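Local coordinates for protein D-mandelate dehydrogenase (Rhodotorula graminis, PDB 2W2K) that probably interconverts D-mandelate and its 2-keto acid, and may reduce glyoxylate and hydroxypyruvate, using a nicotinamide cofactor, at residues B[164-175]-B[217-228]. Sequence-based numbering, arbitrary orientation.
Sequences HVLGAVGLGAIQ and LARRSDCVSVSV
The carboxamide of Gln-175 ties the start of helix 173-185 to Ser-225 of strand 223-226 and to Gly-170, just past strand 165-169. Its OE1 accepts from Ser-225 OG at 2.8 Å, in the carbonyl plane and on a lone pair. Its NE2 donates twice: to Gly-170 O, in the amide plane, and to Ser-225 O at 3.0 Å from above that carbonyl's plane. Ser-225 O also takes Val-169 N from the opposite face. The bend of Gln-175 at chi2 (91°) turns the amide toward Ser-225, and both bonded ends fix its rotation.

At the other end Asp-222 OD2 receives Val-165 N at 2.9 Å through its anti lone pair, almost straight (176° at the hydrogen). The Asp-222 carboxylate stands at the edge of the His-164 ring, the planes 88° apart.

Val-169 CG2 packs against Leu-217 CD1 at 3.8 Å and Val-224 CG1 at 3.9 Å. Ser-221 OG, donating to Leu-217 O, lies 3.2 Å from Gly-167 CA, where a CB would collide with it.

Water links Gly-172 N to Ser-227 O. Alternating bonds (Gly-167 N to Cys-223 O, Ser-225 N to Gly-167 O, Ser-227 N to Val-169 O) show the strands parallel. Strand 165-169 runs through Gly-170 and the N-cap Gly-172 into the helix, a GxGxxG variant with Gln-175 replacing the last glycine. This is the topological switch point of the Rossmann-type sheet, beside Ala-173, Ile-174 and Val-228 of the NAD(+) site, unoccupied in this chain.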
loop_
_atom_site.group_PDB
_atom_site.type_symbol
_atom_site.label_atom_id
_atom_site.label_comp_id
_atom_site.label_asym_id
_atom_site.label_seq_id
_atom_site.Cartn_x
_atom_site.Cartn_y
_atom_site.Cartn_z
ATOM N N HIS B 164 -4.111 -15.914 -0.648
ATOM C CA HIS B 164 -3.709 -16.192 0.745
ATOM C C HIS B 164 -4.812 -15.762 1.714
ATOM O O HIS B 164 -5.693 -14.974 1.350
ATOM C CB HIS B 164 -2.386 -15.498 1.111
ATOM C CG HIS B 164 -1.196 -16.009 0.344
ATOM N ND1 HIS B 164 -0.820 -15.494 -0.881
ATOM C CD2 HIS B 164 -0.283 -16.964 0.645
ATOM C CE1 HIS B 164 0.258 -16.127 -1.311
ATOM N NE2 HIS B 164 0.596 -17.033 -0.410
ATOM N N VAL B 165 -4.740 -16.249 2.952
ATOM C CA VAL B 165 -5.796 -15.994 3.954
ATOM C C VAL B 165 -5.467 -14.780 4.842
ATOM O O VAL B 165 -4.403 -14.721 5.474
ATOM C CB VAL B 165 -6.003 -17.252 4.859
ATOM C CG1 VAL B 165 -6.994 -16.967 6.060
ATOM C CG2 VAL B 165 -6.467 -18.458 4.022
ATOM N N LEU B 166 -6.381 -13.819 4.873
ATOM C CA LEU B 166 -6.390 -12.752 5.889
ATOM C C LEU B 166 -7.168 -13.237 7.121
ATOM O O LEU B 166 -8.357 -13.590 7.015
ATOM C CB LEU B 166 -7.045 -11.479 5.335
ATOM C CG LEU B 166 -7.058 -10.231 6.220
ATOM C CD1 LEU B 166 -5.590 -9.747 6.420
ATOM C CD2 LEU B 166 -7.962 -9.127 5.624
ATOM N N GLY B 167 -6.516 -13.258 8.283
ATOM C CA GLY B 167 -7.227 -13.585 9.540
ATOM C C GLY B 167 -7.580 -12.340 10.349
ATOM O O GLY B 167 -6.685 -11.682 10.938
ATOM N N ALA B 168 -8.873 -12.012 10.385
ATOM C CA ALA B 168 -9.349 -10.814 11.077
ATOM C C ALA B 168 -9.617 -11.118 12.548
ATOM O O ALA B 168 -10.425 -12.001 12.868
ATOM C CB ALA B 168 -10.610 -10.296 10.424
ATOM N N VAL B 169 -8.941 -10.381 13.431
ATOM C CA VAL B 169 -9.232 -10.397 14.871
ATOM C C VAL B 169 -10.117 -9.167 15.113
ATOM O O VAL B 169 -9.615 -8.019 15.124
ATOM C CB VAL B 169 -7.925 -10.322 15.713
ATOM C CG1 VAL B 169 -8.240 -10.147 17.263
ATOM C CG2 VAL B 169 -7.081 -11.572 15.469
ATOM N N GLY B 170 -11.427 -9.411 15.262
ATOM C CA GLY B 170 -12.439 -8.344 15.255
ATOM C C GLY B 170 -13.008 -8.137 13.854
ATOM O O GLY B 170 -12.258 -8.191 12.887
ATOM N N LEU B 171 -14.328 -7.937 13.735
ATOM C CA LEU B 171 -14.945 -7.639 12.413
ATOM C C LEU B 171 -15.973 -6.488 12.513
ATOM O O LEU B 171 -17.101 -6.567 12.003
ATOM C CB LEU B 171 -15.524 -8.900 11.720
ATOM C CG LEU B 171 -15.947 -8.790 10.230
ATOM C CD1 LEU B 171 -14.763 -8.298 9.332
ATOM C CD2 LEU B 171 -16.560 -10.085 9.647
ATOM N N GLY B 172 -15.536 -5.408 13.170
ATOM C CA GLY B 172 -16.280 -4.158 13.286
ATOM C C GLY B 172 -16.157 -3.264 12.057
ATOM O O GLY B 172 -15.673 -3.714 11.000
ATOM N N ALA B 173 -16.566 -1.996 12.190
ATOM C CA ALA B 173 -16.689 -1.123 11.003
ATOM C C ALA B 173 -15.385 -0.955 10.192
ATOM O O ALA B 173 -15.390 -1.079 8.952
ATOM C CB ALA B 173 -17.282 0.228 11.393
ATOM N N ILE B 174 -14.272 -0.697 10.890
ATOM C CA ILE B 174 -12.978 -0.489 10.204
ATOM C C ILE B 174 -12.549 -1.784 9.520
ATOM O O ILE B 174 -12.139 -1.748 8.356
ATOM C CB ILE B 174 -11.861 0.067 11.164
ATOM C CG1 ILE B 174 -12.154 1.533 11.544
ATOM C CG2 ILE B 174 -10.461 -0.026 10.528
ATOM C CD1 ILE B 174 -11.330 2.066 12.710
ATOM N N GLN B 175 -12.625 -2.915 10.239
ATOM C CA GLN B 175 -12.221 -4.221 9.650
ATOM C C GLN B 175 -13.065 -4.660 8.432
ATOM O O GLN B 175 -12.529 -5.264 7.484
ATOM C CB GLN B 175 -12.197 -5.333 10.720
ATOM C CG GLN B 175 -11.468 -6.645 10.267
ATOM C CD GLN B 175 -9.958 -6.651 10.612
ATOM O OE1 GLN B 175 -9.118 -6.222 9.801
ATOM N NE2 GLN B 175 -9.616 -7.141 11.811
ATOM N N LEU B 217 -8.053 -19.120 14.746
ATOM C CA LEU B 217 -7.773 -18.007 13.813
ATOM C C LEU B 217 -6.288 -17.923 13.474
ATOM O O LEU B 217 -5.932 -17.889 12.292
ATOM C CB LEU B 217 -8.306 -16.671 14.392
ATOM C CG LEU B 217 -8.391 -15.374 13.548
ATOM C CD1 LEU B 217 -7.006 -14.720 13.335
ATOM C CD2 LEU B 217 -9.181 -15.541 12.210
ATOM N N ALA B 218 -5.422 -17.917 14.491
ATOM C CA ALA B 218 -3.951 -17.883 14.287
ATOM C C ALA B 218 -3.450 -18.973 13.316
ATOM O O ALA B 218 -2.683 -18.693 12.383
ATOM C CB ALA B 218 -3.218 -17.968 15.654
ATOM N N ARG B 219 -3.914 -20.211 13.520
ATOM C CA ARG B 219 -3.461 -21.357 12.720
ATOM C C ARG B 219 -3.849 -21.253 11.237
ATOM O O ARG B 219 -3.117 -21.758 10.358
ATOM C CB ARG B 219 -4.014 -22.661 13.327
ATOM C CG ARG B 219 -3.469 -23.933 12.676
ATOM C CD ARG B 219 -4.009 -25.213 13.342
ATOM N NE ARG B 219 -3.570 -26.380 12.565
ATOM C CZ ARG B 219 -2.379 -26.981 12.668
ATOM N NH1 ARG B 219 -1.456 -26.571 13.537
ATOM N NH2 ARG B 219 -2.106 -28.010 11.880
ATOM N N ARG B 220 -4.991 -20.639 10.957
ATOM C CA ARG B 220 -5.551 -20.601 9.574
ATOM C C ARG B 220 -4.928 -19.489 8.697
ATOM O O ARG B 220 -5.078 -19.505 7.460
ATOM C CB ARG B 220 -7.087 -20.441 9.596
ATOM C CG ARG B 220 -7.906 -21.626 10.235
ATOM C CD ARG B 220 -7.989 -22.882 9.337
ATOM N NE ARG B 220 -8.726 -22.603 8.102
ATOM C CZ ARG B 220 -10.057 -22.550 8.006
ATOM N NH1 ARG B 220 -10.846 -22.803 9.061
ATOM N NH2 ARG B 220 -10.611 -22.255 6.836
ATOM N N SER B 221 -4.236 -18.539 9.324
ATOM C CA SER B 221 -3.882 -17.256 8.653
ATOM C C SER B 221 -2.501 -17.204 7.970
ATOM O O SER B 221 -1.533 -17.771 8.476
ATOM C CB SER B 221 -3.988 -16.089 9.660
ATOM O OG SER B 221 -5.273 -16.057 10.280
ATOM N N ASP B 222 -2.425 -16.497 6.840
ATOM C CA ASP B 222 -1.141 -16.103 6.235
ATOM C C ASP B 222 -0.719 -14.698 6.702
ATOM O O ASP B 222 0.483 -14.429 6.906
ATOM C CB ASP B 222 -1.214 -16.184 4.699
ATOM C CG ASP B 222 -1.432 -17.629 4.197
ATOM O OD1 ASP B 222 -0.546 -18.483 4.441
ATOM O OD2 ASP B 222 -2.479 -17.892 3.564
ATOM N N CYS B 223 -1.707 -13.815 6.887
ATOM C CA CYS B 223 -1.485 -12.518 7.560
ATOM C C CYS B 223 -2.647 -12.242 8.535
ATOM O O CYS B 223 -3.821 -12.294 8.136
ATOM C CB CYS B 223 -1.399 -11.383 6.520
ATOM S SG CYS B 223 -0.937 -9.716 7.196
ATOM N N VAL B 224 -2.321 -11.931 9.791
ATOM C CA VAL B 224 -3.336 -11.522 10.799
ATOM C C VAL B 224 -3.530 -9.983 10.806
ATOM O O VAL B 224 -2.535 -9.242 10.750
ATOM C CB VAL B 224 -2.958 -12.051 12.219
ATOM C CG1 VAL B 224 -3.850 -11.444 13.329
ATOM C CG2 VAL B 224 -3.036 -13.598 12.275
ATOM N N SER B 225 -4.792 -9.513 10.863
ATOM C CA SER B 225 -5.090 -8.065 11.013
ATOM C C SER B 225 -5.793 -7.806 12.346
ATOM O O SER B 225 -6.924 -8.291 12.564
ATOM C CB SER B 225 -5.960 -7.526 9.856
ATOM O OG SER B 225 -6.364 -6.165 10.064
ATOM N N VAL B 226 -5.122 -7.056 13.230
ATOM C CA VAL B 226 -5.684 -6.704 14.575
ATOM C C VAL B 226 -6.501 -5.397 14.514
ATOM O O VAL B 226 -5.945 -4.323 14.258
ATOM C CB VAL B 226 -4.553 -6.617 15.678
ATOM C CG1 VAL B 226 -5.146 -6.328 17.092
ATOM C CG2 VAL B 226 -3.682 -7.920 15.706
ATOM N N SER B 227 -7.811 -5.483 14.795
ATOM C CA SER B 227 -8.713 -4.304 14.838
ATOM C C SER B 227 -9.867 -4.542 15.837
ATOM O O SER B 227 -10.961 -4.982 15.446
ATOM C CB SER B 227 -9.263 -3.979 13.430
ATOM O OG SER B 227 -9.989 -2.740 13.423
ATOM N N VAL B 228 -9.608 -4.239 17.116
ATOM C CA VAL B 228 -10.569 -4.414 18.217
ATOM C C VAL B 228 -10.453 -3.209 19.166
ATOM O O VAL B 228 -9.398 -2.549 19.211
ATOM C CB VAL B 228 -10.305 -5.716 19.065
ATOM C CG1 VAL B 228 -10.676 -6.985 18.298
ATOM C CG2 VAL B 228 -8.857 -5.779 19.575
HETATM O O HOH W 1 -13.630 -4.830 15.640
HETATM O O HOH W 2 -12.915 -2.836 13.261
#